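Local coordinates for glycoside hydrolase 15-related protein (Kribbella flavida, PDB 5Z3E) that hydrolyses the alpha-1,6-glucosidic linkage at the non-reducing end of isomaltose, releasing beta-D-glucose and D-glucose, at residues A47-H52 / E82-Y87; L323-A328 / A392-L397. The protein carries 1 engineered substitution. All coordinates share one frame; numbering follows the deposited sequence. Where two conformers were deposited one is given.

Contact 1 of 2, residues A47-H52 / E82-Y87; sequences AVITRH and EGISRY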
ATOM      1  N   ALA A  47     -15.746  -2.259  11.591  1.00 13.27           N
ATOM      2  CA  ALA A  47     -17.122  -2.270  11.153  1.00 14.93           C
ATOM      3  C   ALA A  47     -17.295  -1.627   9.794  1.00 14.47           C
ATOM      4  O   ALA A  47     -18.020  -2.158   8.952  1.00 15.17           O
ATOM      5  CB  ALA A  47     -18.018  -1.587  12.195  1.00 17.71           C
ATOM      6  N   VAL A  48     -16.664  -0.499   9.550  0.61 13.92           N
ATOM      7  CA  VAL A  48     -16.902   0.192   8.312  0.61 14.69           C
ATOM      8  C   VAL A  48     -16.230  -0.550   7.134  0.61 13.33           C
ATOM      9  O   VAL A  48     -16.774  -0.589   6.037  0.61 13.68           O
ATOM     10  CB  VAL A  48     -16.556   1.688   8.446  0.61 15.38           C
ATOM     11  CG1 VAL A  48     -15.061   1.876   8.482  0.61 13.78           C
ATOM     12  CG2 VAL A  48     -17.144   2.508   7.334  0.61 14.36           C
ATOM     13  N   ILE A  49     -15.083  -1.183   7.372  1.00 11.91           N
ATOM     14  CA  ILE A  49     -14.446  -1.974   6.328  1.00 11.55           C
ATOM     15  C   ILE A  49     -15.316  -3.171   5.968  1.00 11.25           C
ATOM     16  O   ILE A  49     -15.581  -3.459   4.793  1.00 12.13           O
ATOM     17  CB  ILE A  49     -13.033  -2.418   6.764  1.00 10.87           C
ATOM     18  CG1 ILE A  49     -12.062  -1.232   6.784  1.00 11.03           C
ATOM     19  CG2 ILE A  49     -12.523  -3.522   5.856  1.00 10.93           C
ATOM     20  CD1 ILE A  49     -10.793  -1.481   7.560  1.00 10.84           C
ATOM     21  N   THR A  50     -15.774  -3.896   6.974  1.00 11.56           N
ATOM     22  CA  THR A  50     -16.523  -5.123   6.703  1.00 12.31           C
ATOM     23  C   THR A  50     -17.911  -4.833   6.186  1.00 12.87           C
ATOM     24  O   THR A  50     -18.429  -5.598   5.369  1.00 13.99           O
ATOM     25  CB  THR A  50     -16.533  -6.079   7.900  1.00 13.21           C
ATOM     26  OG1 THR A  50     -17.118  -5.436   9.040  1.00 14.19           O
ATOM     27  CG2 THR A  50     -15.151  -6.577   8.229  1.00 13.57           C
ATOM     28  N   ARG A  51     -18.522  -3.722   6.596  1.00 13.00           N
ATOM     29  CA  ARG A  51     -19.829  -3.390   6.061  1.00 14.48           C
ATOM     30  C   ARG A  51     -19.744  -3.077   4.584  1.00 13.96           C
ATOM     31  O   ARG A  51     -20.653  -3.410   3.827  1.00 16.40           O
ATOM     32  CB  ARG A  51     -20.392  -2.174   6.796  1.00 19.05           C
ATOM     33  CG  ARG A  51     -21.789  -1.905   6.323  1.00 31.36           C
ATOM     34  CD  ARG A  51     -22.019  -0.659   5.551  1.00 46.32           C
ATOM     35  NE  ARG A  51     -21.706   0.543   6.345  1.00 37.61           N
ATOM     36  CZ  ARG A  51     -22.027   1.790   5.987  1.00 53.29           C
ATOM     37  NH1 ARG A  51     -21.560   2.834   6.707  1.00 50.93           N
ATOM     38  NH2 ARG A  51     -22.858   2.021   4.960  1.00 61.77           N
ATOM     39  N   HIS A  52     -18.670  -2.438   4.150  1.00 12.38           N
ATOM     40  CA  HIS A  52     -18.538  -2.028   2.759  1.00 12.46           C
ATOM     41  C   HIS A  52     -17.893  -3.061   1.853  1.00 11.52           C
ATOM     42  O   HIS A  52     -17.894  -2.899   0.634  1.00 12.66           O
ATOM     43  CB  HIS A  52     -17.808  -0.692   2.665  1.00 13.84           C
ATOM     44  CG  HIS A  52     -18.619   0.462   3.095  1.00 15.57           C
ATOM     45  ND1 HIS A  52     -19.693   0.897   2.370  1.00 19.18           N
ATOM     46  CD2 HIS A  52     -18.540   1.211   4.201  1.00 19.32           C
ATOM     47  CE1 HIS A  52     -20.226   1.914   3.012  1.00 24.36           C
ATOM     48  NE2 HIS A  52     -19.547   2.130   4.117  1.00 22.67           N
ATOM     49  N   GLU A  82      -4.679  -6.449   5.668  1.00  8.07           N
ATOM     50  CA  GLU A  82      -3.718  -6.650   6.747  1.00  8.20           C
ATOM     51  C   GLU A  82      -4.252  -6.090   8.060  1.00  8.25           C
ATOM     52  O   GLU A  82      -4.104  -6.729   9.105  1.00  8.87           O
ATOM     53  CB  GLU A  82      -2.369  -6.025   6.366  1.00  8.11           C
ATOM     54  CG  GLU A  82      -1.337  -6.015   7.474  1.00  8.60           C
ATOM     55  CD  GLU A  82      -0.842  -7.360   7.984  1.00  8.52           C
ATOM     56  OE1 GLU A  82      -1.277  -8.428   7.505  1.00  8.74           O
ATOM     57  OE2 GLU A  82       0.013  -7.312   8.918  1.00  9.12           O
ATOM     58  N   GLY A  83      -4.861  -4.913   8.032  1.00  8.65           N
ATOM     59  CA  GLY A  83      -5.486  -4.395   9.246  1.00  9.14           C
ATOM     60  C   GLY A  83      -6.565  -5.301   9.777  1.00  9.19           C
ATOM     61  O   GLY A  83      -6.656  -5.552  10.977  1.00  9.87           O
ATOM     62  N   ILE A  84      -7.401  -5.836   8.876  1.00  8.88           N
ATOM     63  CA  ILE A  84      -8.482  -6.723   9.264  1.00  9.55           C
ATOM     64  C   ILE A  84      -7.946  -8.047   9.813  1.00  9.31           C
ATOM     65  O   ILE A  84      -8.481  -8.600  10.780  1.00 10.33           O
ATOM     66  CB  ILE A  84      -9.435  -6.933   8.067  1.00 10.03           C
ATOM     67  CG1 ILE A  84     -10.182  -5.638   7.721  1.00 10.54           C
ATOM     68  CG2 ILE A  84     -10.393  -8.096   8.284  1.00 11.50           C
ATOM     69  CD1 ILE A  84     -11.150  -5.144   8.806  1.00 11.65           C
ATOM     70  N   SER A  85      -6.893  -8.569   9.192  1.00  9.33           N
ATOM     71  CA  SER A  85      -6.268  -9.799   9.646  1.00  9.41           C
ATOM     72  C   SER A  85      -5.675  -9.638  11.042  1.00  9.47           C
ATOM     73  O   SER A  85      -5.849 -10.498  11.912  1.00 10.30           O
ATOM     74  CB  SER A  85      -5.185 -10.220   8.649  1.00  9.29           C
ATOM     75  OG  SER A  85      -4.525 -11.386   9.093  1.00  9.49           O
ATOM     76  N   ARG A  86      -5.008  -8.513  11.288  1.00  9.63           N
ATOM     77  CA  ARG A  86      -4.500  -8.204  12.631  1.00 10.21           C
ATOM     78  C   ARG A  86      -5.610  -8.075  13.640  1.00 10.60           C
ATOM     79  O   ARG A  86      -5.478  -8.511  14.783  1.00 12.02           O
ATOM     80  CB  ARG A  86      -3.669  -6.924  12.588  1.00 10.63           C
ATOM     81  CG  ARG A  86      -2.298  -7.090  11.967  1.00  9.71           C
ATOM     82  CD  ARG A  86      -1.644  -5.758  11.730  1.00 10.08           C
ATOM     83  NE  ARG A  86      -0.249  -5.811  11.317  1.00 10.00           N
ATOM     84  CZ  ARG A  86       0.798  -5.435  12.039  1.00 11.31           C
ATOM     85  NH1 ARG A  86       0.664  -5.066  13.295  1.00 14.19           N
ATOM     86  NH2 ARG A  86       1.998  -5.413  11.485  1.00 11.96           N
ATOM     87  N   TYR A  87      -6.728  -7.470  13.240  1.00 11.23           N
ATOM     88  CA  TYR A  87      -7.882  -7.327  14.110  1.00 11.89           C
ATOM     89  C   TYR A  87      -8.458  -8.674  14.474  1.00 12.47           C
ATOM     90  O   TYR A  87      -9.076  -8.807  15.535  1.00 14.98           O
ATOM     91  CB  TYR A  87      -8.944  -6.460  13.423  1.00 12.69           C
ATOM     92  CG  TYR A  87     -10.062  -6.007  14.307  1.00 12.77           C
ATOM     93  CD1 TYR A  87      -9.938  -4.835  15.033  1.00 14.82           C
ATOM     94  CD2 TYR A  87     -11.243  -6.701  14.402  1.00 14.14           C
ATOM     95  CE1 TYR A  87     -10.959  -4.377  15.834  1.00 17.51           C
ATOM     96  CE2 TYR A  87     -12.289  -6.235  15.241  1.00 16.32           C
ATOM     97  CZ  TYR A  87     -12.116  -5.080  15.936  1.00 18.05           C
ATOM     98  OH  TYR A  87     -13.135  -4.591  16.773  1.00 23.38           O
TER
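Ile49 and Ile84 reach toward each other tip to tip from two helices, with their CA atoms 8.2 Å apart. The touching is done mainly by one methyl: Ile84 CD1 lies 3.6 Å from Ile49 CG2 and 3.9 Å from Ile49 CD1, so it is received between the two branches of the other side chain. Ile84 CG1 follows behind, 3.7 Å from Ile49 CG2. The two isoleucines share the same first torsion but differ at the second. In Ile49 the CG1 arm runs on extended (chi2 163°) and carries CD1 along one flank of the incoming methyl, whereas in Ile84 a bend at chi2 (-65°) turns CD1 to meet Ile49 CG2. Thr50 adds a looser apolar contact, its CG2 standing 4.3 Å from Ile84 CD1; its OG1 is engaged with the carbonyl of His46 one turn back in the same helix. The contact joins the C-terminal end of helix 32-52 to that of helix 74-87, within the helical scaffold of a glycoside hydrolase family 15 enzyme, whose catalytic domain is an (alpha/alpha)6 barrel. Tyr59 and His385 also meet Ile49, and the Tyr87 ring stacks with that of His46, linking the same two helices. In helix 74-87, Arg86 NE donates to Glu82 OE2 in a salt bridge of 2.8 Å that is fairly straight (161° at the hydrogen) but approaches from above the carboxylate plane. Glu82 OE2 also pairs with Arg166 of helix 151-167.

Contact 2 of 2, residues L323-A328 / A392-L397; sequences LGWNLA and ADELGL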
ATOM      1  N   LEU A 323       4.139   6.241   8.727  1.00  8.79           N
ATOM      2  CA  LEU A 323       5.276   6.768   9.465  1.00  8.90           C
ATOM      3  C   LEU A 323       5.210   6.304  10.919  1.00  8.75           C
ATOM      4  O   LEU A 323       6.224   5.875  11.481  1.00  9.34           O
ATOM      5  CB  LEU A 323       5.368   8.290   9.342  1.00  9.36           C
ATOM      6  CG  LEU A 323       6.583   8.914  10.019  1.00 10.08           C
ATOM      7  CD1 LEU A 323       7.908   8.342   9.527  1.00 11.98           C
ATOM      8  CD2 LEU A 323       6.563  10.426   9.822  1.00 11.83           C
ATOM      9  N   GLY A 324       4.027   6.372  11.532  1.00  9.16           N
ATOM     10  CA  GLY A 324       3.898   5.907  12.894  1.00  9.58           C
ATOM     11  C   GLY A 324       4.290   4.443  13.073  1.00  9.20           C
ATOM     12  O   GLY A 324       4.937   4.078  14.056  1.00  9.90           O
ATOM     13  N   TRP A 325       3.873   3.597  12.123  1.00  8.95           N
ATOM     14  CA  TRP A 325       4.202   2.167  12.148  1.00  9.02           C
ATOM     15  C   TRP A 325       5.715   2.001  12.132  1.00  8.89           C
ATOM     16  O   TRP A 325       6.296   1.228  12.875  1.00  9.55           O
ATOM     17  CB  TRP A 325       3.529   1.545  10.939  1.00  9.34           C
ATOM     18  CG  TRP A 325       3.669   0.061  10.734  1.00  9.49           C
ATOM     19  CD1 TRP A 325       4.219  -0.894  11.543  1.00 10.27           C
ATOM     20  CD2 TRP A 325       3.161  -0.626   9.593  1.00  9.01           C
ATOM     21  NE1 TRP A 325       4.076  -2.129  10.953  1.00 10.50           N
ATOM     22  CE2 TRP A 325       3.434  -1.991   9.763  1.00  9.64           C
ATOM     23  CE3 TRP A 325       2.503  -0.211   8.436  1.00  8.97           C
ATOM     24  CZ2 TRP A 325       3.059  -2.954   8.806  1.00 10.07           C
ATOM     25  CZ3 TRP A 325       2.140  -1.145   7.506  1.00  9.89           C
ATOM     26  CH2 TRP A 325       2.412  -2.493   7.687  1.00 10.09           C
ATOM     27  N   ASN A 326       6.363   2.766  11.242  1.00  8.67           N
ATOM     28  CA  ASN A 326       7.807   2.731  11.121  1.00  8.62           C
ATOM     29  C   ASN A 326       8.522   3.247  12.382  1.00  9.19           C
ATOM     30  O   ASN A 326       9.551   2.684  12.778  1.00  9.97           O
ATOM     31  CB  ASN A 326       8.236   3.462   9.865  1.00  8.65           C
ATOM     32  CG  ASN A 326       8.233   2.504   8.705  1.00  8.38           C
ATOM     33  OD1 ASN A 326       9.230   1.798   8.512  1.00  9.03           O
ATOM     34  ND2 ASN A 326       7.107   2.379   8.018  1.00  8.57           N
ATOM     35  N   LEU A 327       7.969   4.273  13.014  1.00  9.36           N
ATOM     36  CA  LEU A 327       8.542   4.757  14.269  1.00  9.70           C
ATOM     37  C   LEU A 327       8.405   3.704  15.358  1.00 10.07           C
ATOM     38  O   LEU A 327       9.360   3.441  16.094  1.00 11.17           O
ATOM     39  CB  LEU A 327       7.862   6.066  14.656  1.00  9.97           C
ATOM     40  CG  LEU A 327       8.233   7.251  13.771  1.00 10.20           C
ATOM     41  CD1 LEU A 327       7.273   8.420  13.985  1.00 10.95           C
ATOM     42  CD2 LEU A 327       9.666   7.691  13.993  1.00 11.55           C
ATOM     43  N   ALA A 328       7.237   3.065  15.449  1.00 10.36           N
ATOM     44  CA  ALA A 328       7.041   2.017  16.445  1.00 11.03           C
ATOM     45  C   ALA A 328       8.064   0.898  16.263  1.00 10.87           C
ATOM     46  O   ALA A 328       8.685   0.431  17.206  1.00 11.72           O
ATOM     47  CB  ALA A 328       5.637   1.468  16.389  1.00 11.87           C
ATOM     48  N   ALA A 392      -2.547   0.821  15.369  1.00 10.52           N
ATOM     49  CA  ALA A 392      -3.126   0.518  16.683  1.00 11.40           C
ATOM     50  C   ALA A 392      -2.631  -0.842  17.163  1.00 11.55           C
ATOM     51  O   ALA A 392      -2.273  -1.005  18.319  1.00 12.77           O
ATOM     52  CB  ALA A 392      -4.625   0.567  16.632  1.00 12.62           C
ATOM     53  N   ASP A 393      -2.615  -1.838  16.266  1.00 10.88           N
ATOM     54  CA  ASP A 393      -2.145  -3.152  16.643  1.00 11.06           C
ATOM     55  C   ASP A 393      -0.656  -3.140  17.001  1.00 12.05           C
ATOM     56  O   ASP A 393      -0.243  -3.788  17.967  1.00 13.76           O
ATOM     57  CB  ASP A 393      -2.392  -4.132  15.484  1.00 11.87           C
ATOM     58  CG  ASP A 393      -2.059  -5.530  15.856  1.00 12.63           C
ATOM     59  OD1 ASP A 393      -2.537  -5.994  16.927  1.00 15.91           O
ATOM     60  OD2 ASP A 393      -1.340  -6.172  15.072  1.00 13.93           O
ATOM     61  N   GLU A 394       0.145  -2.428  16.232  1.00 12.16           N
ATOM     62  CA  GLU A 394       1.579  -2.316  16.545  1.00 14.72           C
ATOM     63  C   GLU A 394       1.795  -1.754  17.953  1.00 16.40           C
ATOM     64  O   GLU A 394       2.788  -2.093  18.605  1.00 20.80           O
ATOM     65  CB  GLU A 394       2.242  -1.416  15.525  1.00 15.10           C
ATOM     66  CG  GLU A 394       2.508  -2.043  14.264  1.00 19.19           C
ATOM     67  CD  GLU A 394       3.627  -3.110  14.362  1.00 21.17           C
ATOM     68  OE1 GLU A 394       4.794  -2.785  14.567  1.00 25.57           O
ATOM     69  OE2 GLU A 394       3.255  -4.237  14.184  1.00 19.88           O
ATOM     70  N   LEU A 395       0.900  -0.879  18.376  1.00 14.91           N
ATOM     71  CA  LEU A 395       1.004  -0.235  19.685  1.00 17.42           C
ATOM     72  C   LEU A 395       0.237  -0.996  20.739  1.00 19.90           C
ATOM     73  O   LEU A 395       0.145  -0.512  21.880  1.00 25.11           O
ATOM     74  CB  LEU A 395       0.527   1.216  19.550  1.00 16.47           C
ATOM     75  CG  LEU A 395       1.514   2.103  18.753  1.00 15.23           C
ATOM     76  CD1 LEU A 395       0.846   3.414  18.372  1.00 15.59           C
ATOM     77  CD2 LEU A 395       2.796   2.331  19.535  1.00 17.98           C
ATOM     78  N   GLY A 396      -0.274  -2.200  20.441  1.00 18.18           N
ATOM     79  CA  GLY A 396      -0.865  -3.090  21.422  1.00 20.44           C
ATOM     80  C   GLY A 396      -2.246  -2.685  21.826  1.00 20.31           C
ATOM     81  O   GLY A 396      -2.703  -3.122  22.909  1.00 25.16           O
ATOM     82  N   LEU A 397      -2.948  -1.941  20.989  1.00 18.09           N
ATOM     83  CA  LEU A 397      -4.171  -1.309  21.330  1.00 25.24           C
ATOM     84  C   LEU A 397      -5.389  -1.907  20.772  1.00 38.36           C
ATOM     85  O   LEU A 397      -6.472  -1.361  21.028  1.00 48.09           O
ATOM     86  CB  LEU A 397      -4.165   0.149  20.967  1.00 31.70           C
ATOM     87  CG  LEU A 397      -2.974   0.949  21.474  1.00 45.13           C
ATOM     88  CD1 LEU A 397      -3.049   2.352  20.945  1.00 45.63           C
ATOM     89  CD2 LEU A 397      -2.918   0.950  22.999  1.00 50.90           C
TER
HETATM   90  O   HOH W   1       5.146  -4.832  11.383  1.00 17.92           O
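Trp325, within helix 317-329, faces Glu394, on the last turn of helix 382-394, with their CA atoms 6.8 Å apart. With CG opposite the backbone N (chi1 -178°), the pyrrole part of the indole is carried to the glutamate. There Trp325 CD1 meets Glu394 CG at 3.4 Å, an oblique approach, and Trp325 NE1 is 3.6 Å from Glu394 CD. In the glutamate, the bend at chi2 (-70°) sets the carboxylate beside the CD1-NE1 bond, its plane 53° from that of the ring. Trp325 NE1 does not donate to the carboxylate but to a water at its ring edge, 2.9 Å away; the same water gives a weak bond of 3.4 Å to Glu394 OE2. The main polar partner of that oxygen is Arg86, on helix 74-87. Just beyond Glu394 the helix ends in a Schellman motif: Gly396, with positive phi, is its C-prime residue, Leu397 N bonds to Ala392 O and Gly396 N to Asp393 O. Leu395, the first residue to leave helical geometry, extends CD2 to within 4.3 Å of Ala328 CB, a second, apolar contact alongside that of Trp325 and Glu394. Were Glu394 an alanine, the CD1-NE1 side of the indole would probably lose its cover, and Arg86 one of its carboxylates. Met387, Ile390 and Phe79 also pack against Trp325, while Ala336 of helix 333-344 touches Ala328.

In the fold
Contact 1 closes before contact 2 opens along the chain, and their centres lie about 17 Å apart, yet Arg86 joins them directly. Its NH1 makes salt bridges of 2.9 Å to Glu394 OE2 and also of 2.9 Å to Asp393 OD2, while Arg86 NH2 packs 3.8 Å from Trp325 CZ2. With Glu82 on NE, the guanidinium thus serves three carboxylates and couples helix 74-87 to the end of helix 382-394. The latter helix is common ground, since its His385 touches Ile49 of contact 1. Both contacts lie away from the probable catalytic residues Asp195 and Glu198, from Ala355, engineered in place of the inferred glutamate base, and from the probable substrate-binding Trp145.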